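Local coordinates for protein ChiX (PDB 5OPZ) that is a zinc-dependent peptidoglycan hydrolase, an L-Ala D-Glu endopeptidase that Serratia marcescens requires for chitinase secretion, at residues Thr15-Glu20 / Pro43-Glu48. Numbering follows the deposited sequence.
Sequences TARSEE and PFSVSE
Ser18 OG lies beside the peptide plane linking Phe44 to Ser45, close to Ser45 CA (3.3 Å) and to Phe44 O. It also stands obliquely over one face of the next peptide, 3.6 Å from Val46 N. The phenyl ring of Phe44 starts out away from helix 15-21, yet CD2 on its rim comes within 4.9 Å of Ser18 OG. The Phe44 side chain packs against Ile33, Ala36 and Leu37 of helix 27-39 and Val80 of strand 77-82. Ser18 OG is placed beside its own backbone N and anti to the carbonyl carbon (chi1 -69°), where it is hydrogen-bonded to the carbonyl O of Phe14, just before the helix; its approach to Phe44 O has too poor an angle for a second bond. Ser45 points its CB at the helix and swings OG anti to the backbone N (chi1 -175°). That hydroxyl is met by the aliphatic part of Arg17, with CG at 3.3 Å and CD close by, while Ser18 OG lies 3.7 Å away. The Arg17 side chain also touches Met83. Helix segment 15-20 and strand segment 44-46 run nearly parallel (21°), their axes only 6.5 Å apart, a spacing consistent with the small serine side chains at the interface. The strand is an outermost one of the four-stranded antiparallel sheet, consistent with the core of clan MD peptidases; its backbone pairs with strand 77-82, Ser45 with Val81. Beyond the contact a classic beta bulge sets Ser47 and Glu48 opposite Asp79, which binds zinc with His72 and His127. Val46 CG2 meets Ser18 CB at 4.3 Å, and the valine side chain, also packed on Leu22 and Val78, lies about 9 Å from the zinc ion.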
ATOM      1  N   THR A  15       2.333   0.281 -13.245  1.00  9.07           N
ATOM      2  CA  THR A  15       3.583   0.927 -12.857  1.00 10.56           C
ATOM      3  C   THR A  15       3.433   2.412 -12.789  1.00  9.32           C
ATOM      4  O   THR A  15       3.791   3.023 -11.777  1.00 10.69           O
ATOM      5  CB  THR A  15       4.715   0.549 -13.828  1.00 13.34           C
ATOM      6  OG1 THR A  15       4.770  -0.875 -13.897  1.00 15.13           O
ATOM      7  CG2 THR A  15       6.062   1.081 -13.386  1.00 14.77           C
ATOM      8  N   ALA A  16       3.010   3.035 -13.875  1.00 10.38           N
ATOM      9  CA  ALA A  16       3.028   4.479 -13.954  1.00 11.33           C
ATOM     10  C   ALA A  16       2.044   5.102 -12.945  1.00 11.28           C
ATOM     11  O   ALA A  16       2.393   6.089 -12.253  1.00 11.20           O
ATOM     12  CB  ALA A  16       2.742   4.948 -15.366  1.00 13.99           C
ATOM     13  N   ARG A  17       0.844   4.523 -12.816  1.00 11.99           N
ATOM     14  CA  ARG A  17      -0.126   4.980 -11.858  1.00 12.09           C
ATOM     15  C   ARG A  17       0.415   4.916 -10.445  1.00 11.08           C
ATOM     16  O   ARG A  17       0.231   5.833  -9.650  1.00 11.97           O
ATOM     17  CB  ARG A  17      -1.391   4.161 -11.982  1.00 15.00           C
ATOM     18  CG  ARG A  17      -2.582   4.853 -11.396  1.00 18.58           C
ATOM     19  CD  ARG A  17      -3.840   4.055 -11.640  1.00 20.55           C
ATOM     20  NE  ARG A  17      -4.225   4.026 -13.048  1.00 21.90           N
ATOM     21  CZ  ARG A  17      -5.399   3.605 -13.501  1.00 26.41           C
ATOM     22  NH1 ARG A  17      -6.320   3.153 -12.653  1.00 30.77           N
ATOM     23  NH2 ARG A  17      -5.663   3.642 -14.808  1.00 28.08           N
ATOM     24  N   SER A  18       1.060   3.808 -10.114  1.00  8.36           N
ATOM     25  CA  SER A  18       1.577   3.581  -8.780  1.00  9.73           C
ATOM     26  C   SER A  18       2.707   4.543  -8.471  1.00 10.51           C
ATOM     27  O   SER A  18       2.752   5.133  -7.399  1.00 10.15           O
ATOM     28  CB  SER A  18       2.134   2.177  -8.644  1.00  9.84           C
ATOM     29  OG  SER A  18       1.101   1.224  -8.684  1.00 11.17           O
ATOM     30  N   GLU A  19       3.625   4.715  -9.421  1.00 10.93           N
ATOM     31  CA  GLU A  19       4.784   5.604  -9.242  1.00 10.99           C
ATOM     32  C   GLU A  19       4.336   7.030  -8.966  1.00 12.19           C
ATOM     33  O   GLU A  19       4.879   7.711  -8.077  1.00 12.25           O
ATOM     34  CB  GLU A  19       5.760   5.438 -10.417  1.00 11.08           C
ATOM     35  CG  GLU A  19       6.325   3.983 -10.413  1.00 15.28           C
ATOM     36  CD  GLU A  19       7.440   3.670 -11.389  1.00 15.79           C
ATOM     37  OE1 GLU A  19       7.599   4.437 -12.364  1.00 19.83           O
ATOM     38  OE2 GLU A  19       8.153   2.656 -11.142  1.00 20.75           O
ATOM     39  N   GLU A  20       3.272   7.467  -9.611  1.00 12.67           N
ATOM     40  CA  GLU A  20       2.790   8.808  -9.396  1.00 11.99           C
ATOM     41  C   GLU A  20       2.295   8.978  -7.940  1.00 11.33           C
ATOM     42  O   GLU A  20       2.630   9.944  -7.269  1.00 11.81           O
ATOM     43  CB  GLU A  20       1.730   9.175 -10.450  1.00 11.90           C
ATOM     44  CG  GLU A  20       1.034  10.519 -10.267  1.00 14.19           C
ATOM     45  CD  GLU A  20       1.934  11.740 -10.488  1.00 16.52           C
ATOM     46  OE1 GLU A  20       3.083  11.638 -10.967  1.00 20.07           O
ATOM     47  OE2 GLU A  20       1.476  12.852 -10.195  1.00 20.56           O
ATOM     48  N   PRO A  43      -2.485  -7.417 -10.401  1.00  5.86           N
ATOM     49  CA  PRO A  43      -2.138  -6.011 -10.619  1.00  6.15           C
ATOM     50  C   PRO A  43      -2.712  -5.125  -9.525  1.00  5.86           C
ATOM     51  O   PRO A  43      -3.782  -5.416  -8.984  1.00  6.09           O
ATOM     52  CB  PRO A  43      -2.799  -5.683 -11.957  1.00  7.30           C
ATOM     53  CG  PRO A  43      -3.079  -6.994 -12.600  1.00  7.69           C
ATOM     54  CD  PRO A  43      -3.426  -7.882 -11.429  1.00  6.63           C
ATOM     55  N   PHE A  44      -1.993  -4.054  -9.194  1.00  5.76           N
ATOM     56  CA  PHE A  44      -2.437  -3.110  -8.174  1.00  6.15           C
ATOM     57  C   PHE A  44      -1.853  -1.756  -8.424  1.00  6.42           C
ATOM     58  O   PHE A  44      -0.809  -1.631  -9.098  1.00  6.78           O
ATOM     59  CB  PHE A  44      -2.106  -3.635  -6.757  1.00  6.49           C
ATOM     60  CG  PHE A  44      -0.632  -3.615  -6.411  1.00  6.76           C
ATOM     61  CD1 PHE A  44       0.190  -4.710  -6.690  1.00  7.31           C
ATOM     62  CD2 PHE A  44      -0.096  -2.551  -5.728  1.00  6.58           C
ATOM     63  CE1 PHE A  44       1.529  -4.701  -6.340  1.00  7.73           C
ATOM     64  CE2 PHE A  44       1.241  -2.565  -5.371  1.00  8.40           C
ATOM     65  CZ  PHE A  44       2.054  -3.630  -5.679  1.00  8.01           C
ATOM     66  N   SER A  45      -2.513  -0.750  -7.889  1.00  7.32           N
ATOM     67  CA  SER A  45      -1.973   0.579  -7.803  1.00  8.47           C
ATOM     68  C   SER A  45      -1.926   1.035  -6.373  1.00  8.47           C
ATOM     69  O   SER A  45      -2.422   0.401  -5.485  1.00  8.09           O
ATOM     70  CB  SER A  45      -2.775   1.539  -8.707  1.00 10.18           C
ATOM     71  OG  SER A  45      -2.205   2.847  -8.746  1.00 13.32           O
ATOM     72  N   VAL A  46      -1.298   2.157  -6.167  1.00  9.94           N
ATOM     73  CA  VAL A  46      -1.281   2.811  -4.861  1.00 10.55           C
ATOM     74  C   VAL A  46      -2.388   3.860  -4.926  1.00  9.37           C
ATOM     75  O   VAL A  46      -2.287   4.826  -5.707  1.00 12.53           O
ATOM     76  CB  VAL A  46       0.086   3.453  -4.576  1.00 11.34           C
ATOM     77  CG1 VAL A  46       0.028   4.309  -3.328  1.00  9.70           C
ATOM     78  CG2 VAL A  46       1.137   2.361  -4.456  1.00 12.04           C
ATOM     79  N   SER A  47      -3.426   3.677  -4.092  1.00  8.95           N
ATOM     80  CA  SER A  47      -4.541   4.615  -4.061  1.00 10.61           C
ATOM     81  C   SER A  47      -4.295   5.824  -3.181  1.00 10.24           C
ATOM     82  O   SER A  47      -4.827   6.904  -3.431  1.00 13.33           O
ATOM     83  CB  SER A  47      -5.851   3.931  -3.668  1.00 11.17           C
ATOM     84  OG  SER A  47      -5.821   3.521  -2.325  1.00 14.04           O
ATOM     85  N   GLU A  48      -3.477   5.637  -2.144  1.00  8.04           N
ATOM     86  CA  GLU A  48      -3.106   6.705  -1.234  1.00  8.14           C
ATOM     87  C   GLU A  48      -1.713   6.444  -0.636  1.00  7.63           C
ATOM     88  O   GLU A  48      -1.452   5.372  -0.133  1.00  8.35           O
ATOM     89  CB  GLU A  48      -4.158   6.870  -0.141  1.00  8.59           C
ATOM     90  CG  GLU A  48      -3.912   8.082   0.741  1.00  9.16           C
ATOM     91  CD  GLU A  48      -5.013   8.351   1.755  1.00 11.64           C
ATOM     92  OE1 GLU A  48      -5.777   7.450   2.180  1.00 17.74           O
ATOM     93  OE2 GLU A  48      -5.077   9.510   2.218  1.00 13.89           O
TER